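Local coordinates for uncharacterized protein (PDB 4JZA) that hydrolyses phosphoinositides, probably removing the 3-phosphate of phosphatidylinositol 3-phosphate and thereby altering host lipid metabolism during Legionella infection, at residues A352-L357 and R603-H608; Y143-L148 and A609-P614; V25-Y30 and Y159-D164; T564-L569 and A597-S602. All coordinates share one frame; numbering follows the deposited sequence.

Contact 1 of 4, residues A352-L357 and R603-H608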
loop_
_atom_site.group_PDB
_atom_site.type_symbol
_atom_site.label_atom_id
_atom_site.label_comp_id
_atom_site.label_asym_id
_atom_site.label_seq_id
_atom_site.Cartn_x
_atom_site.Cartn_y
_atom_site.Cartn_z
ATOM N N ALA A 352 -14.463 -6.179 -7.887
ATOM C CA ALA A 352 -14.695 -6.447 -9.305
ATOM C C ALA A 352 -15.604 -7.610 -9.433
ATOM O O ALA A 352 -15.796 -8.365 -8.449
ATOM C CB ALA A 352 -13.393 -6.738 -10.023
ATOM N N ALA A 353 -16.143 -7.769 -10.646
ATOM C CA ALA A 353 -16.933 -8.933 -10.962
ATOM C C ALA A 353 -16.285 -9.709 -12.080
ATOM O O ALA A 353 -16.038 -9.156 -13.146
ATOM C CB ALA A 353 -18.326 -8.521 -11.371
ATOM N N HIS A 354 -16.066 -11.002 -11.830
ATOM C CA HIS A 354 -15.378 -11.903 -12.748
ATOM C C HIS A 354 -16.410 -12.750 -13.415
ATOM O O HIS A 354 -17.268 -13.318 -12.735
ATOM C CB HIS A 354 -14.352 -12.840 -12.028
ATOM C CG HIS A 354 -13.602 -13.717 -12.978
ATOM N ND1 HIS A 354 -13.932 -15.037 -13.179
ATOM C CD2 HIS A 354 -12.605 -13.440 -13.852
ATOM C CE1 HIS A 354 -13.168 -15.539 -14.130
ATOM N NE2 HIS A 354 -12.342 -14.594 -14.550
ATOM N N SER A 355 -16.312 -12.858 -14.734
ATOM C CA SER A 355 -17.204 -13.726 -15.487
ATOM C C SER A 355 -16.416 -14.375 -16.614
ATOM O O SER A 355 -15.294 -13.986 -16.909
ATOM C CB SER A 355 -18.455 -12.956 -16.003
ATOM O OG SER A 355 -18.082 -11.947 -16.901
ATOM N N LEU A 356 -17.040 -15.362 -17.231
ATOM C CA LEU A 356 -16.459 -16.178 -18.282
ATOM C C LEU A 356 -17.393 -16.203 -19.511
ATOM O O LEU A 356 -18.577 -16.561 -19.394
ATOM C CB LEU A 356 -16.267 -17.583 -17.714
ATOM C CG LEU A 356 -15.364 -18.530 -18.504
ATOM C CD1 LEU A 356 -13.913 -18.045 -18.696
ATOM C CD2 LEU A 356 -15.402 -19.838 -17.758
ATOM N N LEU A 357 -16.891 -15.772 -20.660
ATOM C CA LEU A 357 -17.708 -15.733 -21.871
ATOM C C LEU A 357 -17.141 -16.573 -23.029
ATOM O O LEU A 357 -15.946 -16.558 -23.313
ATOM C CB LEU A 357 -17.850 -14.322 -22.391
ATOM C CG LEU A 357 -18.317 -13.262 -21.417
ATOM C CD1 LEU A 357 -18.460 -11.966 -22.190
ATOM C CD2 LEU A 357 -19.616 -13.595 -20.692
ATOM N N ARG A 603 -2.425 -15.095 -18.384
ATOM C CA ARG A 603 -1.949 -14.058 -17.469
ATOM C C ARG A 603 -3.023 -13.044 -17.221
ATOM O O ARG A 603 -2.745 -11.958 -16.756
ATOM C CB ARG A 603 -0.708 -13.330 -17.990
ATOM C CG ARG A 603 0.511 -14.220 -18.171
ATOM C CD ARG A 603 1.802 -13.423 -18.150
ATOM N NE ARG A 603 2.615 -14.094 -17.171
ATOM C CZ ARG A 603 3.151 -13.550 -16.095
ATOM N NH1 ARG A 603 3.078 -12.249 -15.848
ATOM N NH2 ARG A 603 3.792 -14.334 -15.270
ATOM N N HIS A 604 -4.253 -13.378 -17.549
ATOM C CA HIS A 604 -5.315 -12.473 -17.245
ATOM C C HIS A 604 -5.338 -12.084 -15.744
ATOM O O HIS A 604 -5.386 -10.915 -15.410
ATOM C CB HIS A 604 -6.617 -13.108 -17.623
ATOM C CG HIS A 604 -7.809 -12.347 -17.153
ATOM N ND1 HIS A 604 -8.303 -11.265 -17.839
ATOM C CD2 HIS A 604 -8.616 -12.521 -16.075
ATOM C CE1 HIS A 604 -9.324 -10.755 -17.171
ATOM N NE2 HIS A 604 -9.538 -11.501 -16.101
ATOM N N GLN A 605 -5.323 -13.050 -14.835
ATOM C CA GLN A 605 -5.344 -12.728 -13.413
ATOM C C GLN A 605 -4.096 -11.981 -12.985
ATOM O O GLN A 605 -4.133 -11.196 -12.046
ATOM C CB GLN A 605 -5.418 -14.011 -12.571
ATOM C CG GLN A 605 -6.730 -14.774 -12.701
ATOM C CD GLN A 605 -7.933 -13.946 -12.293
ATOM O OE1 GLN A 605 -7.803 -12.968 -11.583
ATOM N NE2 GLN A 605 -9.106 -14.343 -12.735
ATOM N N HIS A 606 -2.978 -12.244 -13.633
ATOM C CA HIS A 606 -1.737 -11.614 -13.241
ATOM C C HIS A 606 -1.870 -10.120 -13.480
ATOM O O HIS A 606 -1.422 -9.290 -12.651
ATOM C CB HIS A 606 -0.541 -12.129 -14.051
ATOM C CG HIS A 606 -0.213 -13.584 -13.850
ATOM N ND1 HIS A 606 -1.137 -14.595 -14.000
ATOM C CD2 HIS A 606 0.974 -14.196 -13.638
ATOM C CE1 HIS A 606 -0.541 -15.760 -13.839
ATOM N NE2 HIS A 606 0.743 -15.546 -13.640
ATOM N N GLU A 607 -2.473 -9.786 -14.617
ATOM C CA GLU A 607 -2.693 -8.410 -15.020
ATOM C C GLU A 607 -3.652 -7.692 -14.104
ATOM O O GLU A 607 -3.456 -6.505 -13.744
ATOM C CB GLU A 607 -3.209 -8.357 -16.449
ATOM C CG GLU A 607 -2.155 -8.846 -17.411
ATOM C CD GLU A 607 -1.037 -7.830 -17.596
ATOM O OE1 GLU A 607 0.146 -8.257 -17.882
ATOM O OE2 GLU A 607 -1.351 -6.599 -17.464
ATOM N N HIS A 608 -4.680 -8.405 -13.708
ATOM C CA HIS A 608 -5.661 -7.852 -12.775
ATOM C C HIS A 608 -4.971 -7.482 -11.476
ATOM O O HIS A 608 -5.076 -6.355 -11.043
ATOM C CB HIS A 608 -6.799 -8.837 -12.543
ATOM C CG HIS A 608 -7.982 -8.234 -11.884
ATOM N ND1 HIS A 608 -8.332 -8.513 -10.584
ATOM C CD2 HIS A 608 -8.901 -7.357 -12.344
ATOM C CE1 HIS A 608 -9.429 -7.848 -10.275
ATOM N NE2 HIS A 608 -9.792 -7.134 -11.327
#
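H354 on the strand sends its ring out anti to the backbone N (chi1 -177°), and Q605 on the helix bends at chi2, which carries its amide across to meet that ring. H608 also has CG anti to its backbone N, and this lays the imidazole toward A352. The two side chains of H354 and Q605 cross at about a right angle, with ring and amide planes 50° apart, and the NE2 end of Q605 makes the approach. About one helical turn beyond Q605, H608 presents its ring edge to A352 CB, near the ring plane, with A352 CB 3.9 Å from H608 NE2 and 4.1 Å from H608 CE1. H604 completes the patch: its NE2 lies at the edge of the H354 ring. The meeting is van der Waals packing; the polar atoms of H604 and the amide oxygen of Q605 have their partners elsewhere. H604 bonds T147 through ND1 and D164 through NE2, while Q605 OE1 is bonded to R374. Helix 604-612 thus rests on one face of the central mixed sheet, and its segment 604-608 runs nearly antiparallel to strand segment 352-357. With R374 at its oxygen, the amide of Q605 has its nitrogen left to face H354. The two bonds of H604 fix the rotation of its ring, and the carboxylate of D164 would probably favour a proton on NE2.

Contact 2 of 4, residues Y143-L148 and A609-P614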
loop_
_atom_site.group_PDB
_atom_site.type_symbol
_atom_site.label_atom_id
_atom_site.label_comp_id
_atom_site.label_asym_id
_atom_site.label_seq_id
_atom_site.Cartn_x
_atom_site.Cartn_y
_atom_site.Cartn_z
ATOM N N TYR A 143 -9.221 0.489 -15.400
ATOM C CA TYR A 143 -9.726 -0.121 -16.625
ATOM C C TYR A 143 -10.254 -1.506 -16.342
ATOM O O TYR A 143 -9.593 -2.258 -15.668
ATOM C CB TYR A 143 -8.599 -0.328 -17.628
ATOM C CG TYR A 143 -8.207 0.880 -18.409
ATOM C CD1 TYR A 143 -8.831 1.166 -19.623
ATOM C CD2 TYR A 143 -7.177 1.709 -17.973
ATOM C CE1 TYR A 143 -8.475 2.265 -20.360
ATOM C CE2 TYR A 143 -6.806 2.811 -18.709
ATOM C CZ TYR A 143 -7.470 3.080 -19.889
ATOM O OH TYR A 143 -7.122 4.167 -20.610
ATOM N N ASP A 144 -11.421 -1.856 -16.906
ATOM C CA ASP A 144 -11.864 -3.255 -16.949
ATOM C C ASP A 144 -10.973 -4.020 -17.908
ATOM O O ASP A 144 -10.396 -3.496 -18.881
ATOM C CB ASP A 144 -13.299 -3.446 -17.466
ATOM C CG ASP A 144 -14.349 -2.665 -16.690
ATOM O OD1 ASP A 144 -14.124 -2.239 -15.554
ATOM O OD2 ASP A 144 -15.449 -2.491 -17.244
ATOM N N LEU A 145 -10.929 -5.309 -17.640
ATOM C CA LEU A 145 -9.968 -6.190 -18.263
ATOM C C LEU A 145 -10.649 -7.383 -18.822
ATOM O O LEU A 145 -11.398 -8.047 -18.105
ATOM C CB LEU A 145 -9.000 -6.654 -17.203
ATOM C CG LEU A 145 -7.655 -7.052 -17.758
ATOM C CD1 LEU A 145 -6.900 -5.834 -18.253
ATOM C CD2 LEU A 145 -6.904 -7.669 -16.601
ATOM N N VAL A 146 -10.422 -7.624 -20.105
ATOM C CA VAL A 146 -10.976 -8.787 -20.794
ATOM C C VAL A 146 -9.805 -9.469 -21.441
ATOM O O VAL A 146 -8.978 -8.807 -22.029
ATOM C CB VAL A 146 -11.955 -8.374 -21.907
ATOM C CG1 VAL A 146 -12.458 -9.596 -22.642
ATOM C CG2 VAL A 146 -13.119 -7.573 -21.358
ATOM N N THR A 147 -9.712 -10.775 -21.311
ATOM C CA THR A 147 -8.647 -11.519 -21.970
ATOM C C THR A 147 -9.256 -12.584 -22.908
ATOM O O THR A 147 -9.969 -13.496 -22.505
ATOM C CB THR A 147 -7.663 -12.162 -20.961
ATOM O OG1 THR A 147 -7.031 -11.143 -20.122
ATOM C CG2 THR A 147 -6.589 -12.952 -21.725
ATOM N N LEU A 148 -8.895 -12.473 -24.177
ATOM C CA LEU A 148 -9.407 -13.363 -25.200
ATOM C C LEU A 148 -8.413 -14.451 -25.548
ATOM O O LEU A 148 -7.272 -14.186 -25.885
ATOM C CB LEU A 148 -9.752 -12.570 -26.454
ATOM C CG LEU A 148 -10.317 -13.337 -27.643
ATOM C CD1 LEU A 148 -11.171 -12.407 -28.480
ATOM C CD2 LEU A 148 -9.199 -13.922 -28.484
ATOM N N ALA A 609 -4.207 -8.389 -10.888
ATOM C CA ALA A 609 -3.298 -7.997 -9.780
ATOM C C ALA A 609 -2.399 -6.780 -10.069
ATOM O O ALA A 609 -2.177 -5.921 -9.203
ATOM C CB ALA A 609 -2.431 -9.165 -9.374
ATOM N N GLY A 610 -1.833 -6.719 -11.267
ATOM C CA GLY A 610 -0.940 -5.591 -11.630
ATOM C C GLY A 610 -1.587 -4.236 -11.525
ATOM O O GLY A 610 -0.952 -3.240 -11.179
ATOM N N GLN A 611 -2.865 -4.177 -11.820
ATOM C CA GLN A 611 -3.539 -2.916 -11.757
ATOM C C GLN A 611 -3.564 -2.320 -10.346
ATOM O O GLN A 611 -3.730 -1.121 -10.193
ATOM C CB GLN A 611 -4.948 -3.071 -12.260
ATOM C CG GLN A 611 -5.050 -3.368 -13.751
ATOM C CD GLN A 611 -6.488 -3.654 -14.166
ATOM O OE1 GLN A 611 -7.254 -4.335 -13.468
ATOM N NE2 GLN A 611 -6.864 -3.129 -15.273
ATOM N N ASN A 612 -3.442 -3.170 -9.337
ATOM C CA ASN A 612 -3.263 -2.735 -7.959
ATOM C C ASN A 612 -1.944 -2.021 -7.687
ATOM O O ASN A 612 -1.901 -1.067 -6.930
ATOM C CB ASN A 612 -3.458 -3.897 -6.996
ATOM C CG ASN A 612 -4.898 -4.331 -6.897
ATOM O OD1 ASN A 612 -5.665 -3.788 -6.122
ATOM N ND2 ASN A 612 -5.267 -5.315 -7.681
ATOM N N ALA A 613 -0.863 -2.516 -8.274
ATOM C CA ALA A 613 0.414 -1.817 -8.282
ATOM C C ALA A 613 1.127 -2.087 -9.593
ATOM O O ALA A 613 1.779 -3.111 -9.728
ATOM C CB ALA A 613 1.266 -2.267 -7.116
ATOM N N PRO A 614 1.024 -1.093 -10.579
ATOM C CA PRO A 614 1.553 -1.518 -11.891
ATOM C C PRO A 614 3.012 -1.953 -11.915
ATOM O O PRO A 614 3.858 -1.346 -11.283
ATOM C CB PRO A 614 1.379 -0.281 -12.761
ATOM C CG PRO A 614 0.137 0.316 -12.266
ATOM C CD PRO A 614 0.381 0.294 -10.802
HETATM O O HOH W 1 -9.943 -4.772 -14.050
#
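Q611 and Y143 meet through a single hydrogen bond, Q611 NE2 to Y143 O, at 2.9 Å. It is a bent one: the N-H...O angle is 139°, and the donor stands 25° off the carbonyl plane instead of lying in it. Two carbons fill in around the amide nitrogen. Y143 CB is 4.0 Å from Q611 NE2, and L145 CD1 is at the same 4.0 Å from Q611 NE2, with the side chains of L145 and Q611 sliding past each other in opposite directions. Q611 gets this far because its chain is extended beyond CG (chi2 174°). Next comes a water that gives one hydrogen to Y143 O at 3.0 Å and the other to Q611 OE1 at 2.8 Å, closing a small ring that includes the direct bond. Further out, R142, the residue just before the strand segment, donates from NE to Q611 OE1. N612 is held in turn: its side chain bonds to the backbone of S340, and its carbonyl is bonded by R341 and S339. The upshot is that the C-terminal part of helix 604-612 is tied to the chain entering strand 144-150. With two donors at OE1, the amide orientation is set, which leaves NE2 to face Y143 O; the arginine's charge would probably also polarise the amide and strengthen its N-H as a donor.

Contact 3 of 4, residues V25-Y30 and Y159-D164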
loop_
_atom_site.group_PDB
_atom_site.type_symbol
_atom_site.label_atom_id
_atom_site.label_comp_id
_atom_site.label_asym_id
_atom_site.label_seq_id
_atom_site.Cartn_x
_atom_site.Cartn_y
_atom_site.Cartn_z
ATOM N N VAL A 25 -19.985 -4.216 -28.922
ATOM C CA VAL A 25 -21.299 -4.269 -28.330
ATOM C C VAL A 25 -21.192 -4.497 -26.810
ATOM O O VAL A 25 -21.737 -3.720 -26.022
ATOM C CB VAL A 25 -22.174 -5.335 -29.061
ATOM C CG1 VAL A 25 -23.428 -5.678 -28.256
ATOM C CG2 VAL A 25 -22.557 -4.843 -30.463
ATOM N N ARG A 26 -20.456 -5.549 -26.424
ATOM C CA ARG A 26 -20.333 -5.960 -25.018
ATOM C C ARG A 26 -19.414 -5.020 -24.226
ATOM O O ARG A 26 -19.615 -4.835 -23.016
ATOM C CB ARG A 26 -19.861 -7.410 -24.936
ATOM C CG ARG A 26 -19.722 -7.978 -23.533
ATOM C CD ARG A 26 -21.046 -8.157 -22.790
ATOM N NE ARG A 26 -20.869 -8.708 -21.430
ATOM C CZ ARG A 26 -20.323 -8.065 -20.374
ATOM N NH1 ARG A 26 -19.887 -6.827 -20.466
ATOM N NH2 ARG A 26 -20.207 -8.675 -19.190
ATOM N N PHE A 27 -18.444 -4.409 -24.924
ATOM C CA PHE A 27 -17.342 -3.635 -24.299
ATOM C C PHE A 27 -17.090 -2.309 -25.018
ATOM O O PHE A 27 -15.986 -2.069 -25.533
ATOM C CB PHE A 27 -16.056 -4.492 -24.297
ATOM C CG PHE A 27 -16.210 -5.796 -23.569
ATOM C CD1 PHE A 27 -16.628 -5.808 -22.248
ATOM C CD2 PHE A 27 -15.971 -6.994 -24.199
ATOM C CE1 PHE A 27 -16.787 -6.991 -21.565
ATOM C CE2 PHE A 27 -16.117 -8.191 -23.525
ATOM C CZ PHE A 27 -16.517 -8.184 -22.204
ATOM N N PRO A 28 -18.110 -1.430 -25.047
ATOM C CA PRO A 28 -18.060 -0.242 -25.890
ATOM C C PRO A 28 -16.891 0.664 -25.502
ATOM O O PRO A 28 -16.617 0.870 -24.293
ATOM C CB PRO A 28 -19.409 0.449 -25.627
ATOM C CG PRO A 28 -20.217 -0.491 -24.775
ATOM C CD PRO A 28 -19.237 -1.384 -24.098
ATOM N N GLY A 29 -16.192 1.163 -26.520
ATOM C CA GLY A 29 -15.001 1.951 -26.305
ATOM C C GLY A 29 -13.736 1.156 -26.001
ATOM O O GLY A 29 -12.737 1.739 -25.634
ATOM N N TYR A 30 -13.744 -0.163 -26.139
ATOM C CA TYR A 30 -12.587 -0.963 -25.708
ATOM C C TYR A 30 -11.315 -0.664 -26.477
ATOM O O TYR A 30 -11.366 -0.263 -27.602
ATOM C CB TYR A 30 -12.887 -2.464 -25.812
ATOM C CG TYR A 30 -12.857 -3.017 -27.211
ATOM C CD1 TYR A 30 -11.657 -3.396 -27.809
ATOM C CD2 TYR A 30 -14.008 -3.181 -27.925
ATOM C CE1 TYR A 30 -11.604 -3.914 -29.098
ATOM C CE2 TYR A 30 -13.970 -3.708 -29.222
ATOM C CZ TYR A 30 -12.764 -4.065 -29.807
ATOM O OH TYR A 30 -12.739 -4.578 -31.086
ATOM N N TYR A 159 -13.785 -18.896 -29.097
ATOM C CA TYR A 159 -12.936 -18.097 -28.239
ATOM C C TYR A 159 -13.482 -18.075 -26.832
ATOM O O TYR A 159 -14.683 -18.052 -26.627
ATOM C CB TYR A 159 -12.826 -16.678 -28.778
ATOM C CG TYR A 159 -12.317 -16.618 -30.187
ATOM C CD1 TYR A 159 -13.130 -16.957 -31.250
ATOM C CD2 TYR A 159 -11.027 -16.226 -30.457
ATOM C CE1 TYR A 159 -12.665 -16.904 -32.544
ATOM C CE2 TYR A 159 -10.556 -16.170 -31.747
ATOM C CZ TYR A 159 -11.380 -16.511 -32.783
ATOM O OH TYR A 159 -10.906 -16.450 -34.065
ATOM N N VAL A 160 -12.583 -18.061 -25.864
ATOM C CA VAL A 160 -12.966 -17.983 -24.471
ATOM C C VAL A 160 -12.525 -16.637 -23.930
ATOM O O VAL A 160 -11.405 -16.213 -24.153
ATOM C CB VAL A 160 -12.356 -19.137 -23.654
ATOM C CG1 VAL A 160 -12.450 -18.870 -22.160
ATOM C CG2 VAL A 160 -13.064 -20.434 -23.990
ATOM N N LEU A 161 -13.433 -15.963 -23.238
ATOM C CA LEU A 161 -13.143 -14.664 -22.666
ATOM C C LEU A 161 -13.170 -14.729 -21.160
ATOM O O LEU A 161 -14.156 -15.137 -20.572
ATOM C CB LEU A 161 -14.179 -13.644 -23.128
ATOM C CG LEU A 161 -13.832 -12.739 -24.304
ATOM C CD1 LEU A 161 -13.113 -13.503 -25.392
ATOM C CD2 LEU A 161 -15.083 -12.094 -24.862
ATOM N N GLN A 162 -12.081 -14.303 -20.540
ATOM C CA GLN A 162 -12.063 -14.061 -19.111
ATOM C C GLN A 162 -12.302 -12.577 -18.946
ATOM O O GLN A 162 -11.671 -11.762 -19.620
ATOM C CB GLN A 162 -10.730 -14.433 -18.521
ATOM C CG GLN A 162 -10.259 -15.837 -18.835
ATOM C CD GLN A 162 -8.900 -16.004 -18.257
ATOM O OE1 GLN A 162 -8.741 -15.732 -17.157
ATOM N NE2 GLN A 162 -7.967 -16.448 -18.924
ATOM N N VAL A 163 -13.237 -12.234 -18.078
ATOM C CA VAL A 163 -13.676 -10.864 -17.910
ATOM C C VAL A 163 -13.644 -10.391 -16.455
ATOM O O VAL A 163 -14.201 -11.064 -15.568
ATOM C CB VAL A 163 -15.108 -10.756 -18.400
ATOM C CG1 VAL A 163 -15.673 -9.365 -18.176
ATOM C CG2 VAL A 163 -15.138 -11.072 -19.867
ATOM N N ASP A 164 -13.029 -9.242 -16.188
ATOM C CA ASP A 164 -13.139 -8.638 -14.818
ATOM C C ASP A 164 -13.545 -7.198 -14.897
ATOM O O ASP A 164 -12.814 -6.362 -15.413
ATOM C CB ASP A 164 -11.841 -8.757 -13.996
ATOM C CG ASP A 164 -11.640 -10.143 -13.394
ATOM O OD1 ASP A 164 -11.226 -11.062 -14.120
ATOM O OD2 ASP A 164 -11.882 -10.325 -12.195
#
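F27 packs on V163 and L161 just where a beta-alpha-beta crossover turns back to the sheet: helix 17-26 links the parallel neighbours 5-10 and 31-35, and a type II turn from F27 to Y30 leads into the second of them. The turn is closed by a weak backbone bond from Y30 N to F27 O, with G29 at its positive-phi position.

The apolar contacts come first. The ring of F27, its CG anti to the carbonyl carbon (chi1 -58°), reaches down on strand 159-166, and the side chain of V163 rises from the opposite direction to meet it. L161 approaches differently, its CD2 lying at the ring edge near the plane, 4.3 Å from F27 CE2. V146 of the neighbouring strand also touches the ring, so F27 spans two strands.

Charge enters through R26. Its CG stands 3.4 Å above one face of the F27 ring, toward the rim, while its guanidinium goes on to a salt bridge with E165. Strand alternation puts Q162 and D164 on the other face of the sheet, against helix 604-612. The nearest approach on F27's side is F27 CZ to V163 CG2, at 4.0 Å.

Contact 4 of 4, residues T564-L569 and A597-S602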
loop_
_atom_site.group_PDB
_atom_site.type_symbol
_atom_site.label_atom_id
_atom_site.label_comp_id
_atom_site.label_asym_id
_atom_site.label_seq_id
_atom_site.Cartn_x
_atom_site.Cartn_y
_atom_site.Cartn_z
ATOM N N THR A 564 -11.878 -22.566 -11.202
ATOM C CA THR A 564 -13.289 -22.685 -11.463
ATOM C C THR A 564 -13.541 -22.390 -12.936
ATOM O O THR A 564 -14.205 -23.156 -13.618
ATOM C CB THR A 564 -14.082 -21.794 -10.501
ATOM O OG1 THR A 564 -13.823 -22.205 -9.151
ATOM C CG2 THR A 564 -15.555 -21.880 -10.748
ATOM N N ASP A 565 -12.987 -21.334 -13.487
ATOM C CA ASP A 565 -13.112 -21.189 -14.949
ATOM C C ASP A 565 -12.750 -22.512 -15.684
ATOM O O ASP A 565 -13.451 -22.954 -16.584
ATOM C CB ASP A 565 -12.248 -20.038 -15.489
ATOM C CG ASP A 565 -12.856 -18.650 -15.230
ATOM O OD1 ASP A 565 -14.102 -18.578 -15.006
ATOM O OD2 ASP A 565 -12.087 -17.626 -15.277
ATOM N N ALA A 566 -11.660 -23.145 -15.298
ATOM C CA ALA A 566 -11.233 -24.338 -15.992
ATOM C C ALA A 566 -12.257 -25.470 -15.883
ATOM O O ALA A 566 -12.403 -26.250 -16.812
ATOM C CB ALA A 566 -9.898 -24.812 -15.451
HETATM N N MSE A 567 -12.935 -25.600 -14.747
HETATM C CA MSE A 567 -13.946 -26.647 -14.588
HETATM C C MSE A 567 -15.109 -26.369 -15.524
HETATM O O MSE A 567 -15.632 -27.274 -16.183
HETATM C CB MSE A 567 -14.397 -26.719 -13.145
HETATM C CG MSE A 567 -13.285 -27.343 -12.313
HETATM SE SE MSE A 567 -13.890 -27.573 -10.457
HETATM C CE MSE A 567 -15.181 -29.022 -10.811
ATOM N N ILE A 568 -15.519 -25.109 -15.597
ATOM C CA ILE A 568 -16.596 -24.697 -16.491
ATOM C C ILE A 568 -16.170 -24.971 -17.947
ATOM O O ILE A 568 -16.936 -25.533 -18.694
ATOM C CB ILE A 568 -17.001 -23.219 -16.224
ATOM C CG1 ILE A 568 -17.665 -23.119 -14.851
ATOM C CG2 ILE A 568 -17.950 -22.653 -17.279
ATOM C CD1 ILE A 568 -17.739 -21.699 -14.347
ATOM N N LEU A 569 -14.950 -24.622 -18.344
ATOM C CA LEU A 569 -14.519 -24.911 -19.701
ATOM C C LEU A 569 -14.447 -26.408 -19.994
ATOM O O LEU A 569 -14.745 -26.849 -21.113
ATOM C CB LEU A 569 -13.159 -24.277 -19.996
ATOM C CG LEU A 569 -13.254 -22.755 -19.976
ATOM C CD1 LEU A 569 -11.884 -22.152 -20.146
ATOM C CD2 LEU A 569 -14.210 -22.213 -21.040
ATOM N N ALA A 597 -3.533 -24.680 -17.097
ATOM C CA ALA A 597 -2.275 -24.105 -17.528
ATOM C C ALA A 597 -2.553 -23.007 -18.560
ATOM O O ALA A 597 -1.981 -21.922 -18.494
ATOM C CB ALA A 597 -1.341 -25.186 -18.087
ATOM N N ASP A 598 -3.470 -23.250 -19.482
ATOM C CA ASP A 598 -3.809 -22.218 -20.494
ATOM C C ASP A 598 -4.310 -20.931 -19.887
ATOM O O ASP A 598 -3.933 -19.837 -20.343
ATOM C CB ASP A 598 -4.893 -22.710 -21.462
ATOM C CG ASP A 598 -4.342 -23.595 -22.543
ATOM O OD1 ASP A 598 -3.113 -23.657 -22.695
ATOM O OD2 ASP A 598 -5.156 -24.233 -23.239
ATOM N N LEU A 599 -5.192 -21.076 -18.893
ATOM C CA LEU A 599 -5.796 -19.924 -18.255
ATOM C C LEU A 599 -4.745 -19.168 -17.462
ATOM O O LEU A 599 -4.624 -17.967 -17.605
ATOM C CB LEU A 599 -6.978 -20.331 -17.386
ATOM C CG LEU A 599 -8.238 -20.772 -18.178
ATOM C CD1 LEU A 599 -9.327 -21.146 -17.211
ATOM C CD2 LEU A 599 -8.807 -19.715 -19.091
ATOM N N TYR A 600 -3.956 -19.900 -16.679
ATOM C CA TYR A 600 -2.908 -19.319 -15.879
ATOM C C TYR A 600 -1.964 -18.582 -16.794
ATOM O O TYR A 600 -1.653 -17.437 -16.556
ATOM C CB TYR A 600 -2.200 -20.394 -15.041
ATOM C CG TYR A 600 -1.151 -19.826 -14.108
ATOM C CD1 TYR A 600 0.100 -19.467 -14.585
ATOM C CD2 TYR A 600 -1.426 -19.642 -12.756
ATOM C CE1 TYR A 600 1.049 -18.941 -13.760
ATOM C CE2 TYR A 600 -0.498 -19.087 -11.915
ATOM C CZ TYR A 600 0.742 -18.741 -12.427
ATOM O OH TYR A 600 1.683 -18.182 -11.596
HETATM N N MSE A 601 -1.546 -19.211 -17.882
HETATM C CA MSE A 601 -0.590 -18.546 -18.792
HETATM C C MSE A 601 -1.160 -17.439 -19.653
HETATM O O MSE A 601 -0.428 -16.720 -20.246
HETATM C CB MSE A 601 0.047 -19.570 -19.690
HETATM C CG MSE A 601 0.929 -20.500 -18.840
HETATM SE SE MSE A 601 1.715 -22.006 -19.840
HETATM C CE MSE A 601 2.655 -20.923 -21.182
ATOM N N SER A 602 -2.470 -17.288 -19.748
ATOM C CA SER A 602 -3.023 -16.140 -20.444
ATOM C C SER A 602 -2.597 -14.892 -19.696
ATOM O O SER A 602 -2.454 -13.781 -20.288
ATOM C CB SER A 602 -4.544 -16.217 -20.508
ATOM O OG SER A 602 -5.123 -16.150 -19.221
#
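A566 and L599 are the nearest CA pair, 7.4 Å apart, of two helical segments whose axes come within 10.0 Å and run at 133° to each other, nearer antiparallel than parallel. Every contact runs through L599. Its CG lies anti to the carbonyl carbon (chi1 -72°) and its chain is extended, which pushes the two methyls into the surface formed by D565, A566 and L569. CD1 does most of the touching: it comes 3.6 Å from D565 CB, while A566 N lies equally close, 3.6 Å from L599 CD1, and A566 CB stands 4.1 Å from L599 CD1. L569 comes to meet it tip to tip, L569 CD1 being 4.0 Å from L599 CD1 and 4.1 Å from L599 CD2. D565 lends only its methylene to this packing, since its carboxylate is drawn to a salt bridge with R372 on strand 365-374.

Helix 556-574 follows strand 545-549 after a CX5R sequence, consistent with the P-loop of cysteine-dependent phosphatases, so L599 packs against the middle of the helix that leads away from that loop. Helix 587-602 crosses it, and residues of its earlier turns, F592 and V596, also touch A566, while L595 touches L569. M567, a selenomethionine, packs on helix 524-542 as well as on F592, and I568 touches L368 and S369 of strand 365-374. Of L599's neighbours in sequence, D598 makes a salt bridge with R637, and the ring of Y600 meets that of H606 edge to face.

All four contacts surround one mixed sheet. Contacts 1 and 2, centres about 8 Å apart, share helix 604-612, which meets strand 352-359 through 604-608 and strand 144-150 both there (H604 to T147) and at Q611. Contact 3, about 11 Å from contact 1, sits across the sheet on strand 159-166, between those two strands. Contact 4, about 11 Å from contact 1 and 17 Å from the others, falls within the spans of contacts 1 and 2. Contact 3 closes before contacts 1 and 4 open, but its segments alternate with those of contact 2. The fold thus joins pieces far apart in sequence, up to some 460 residues in contact 2, while contact 4 closes within 28.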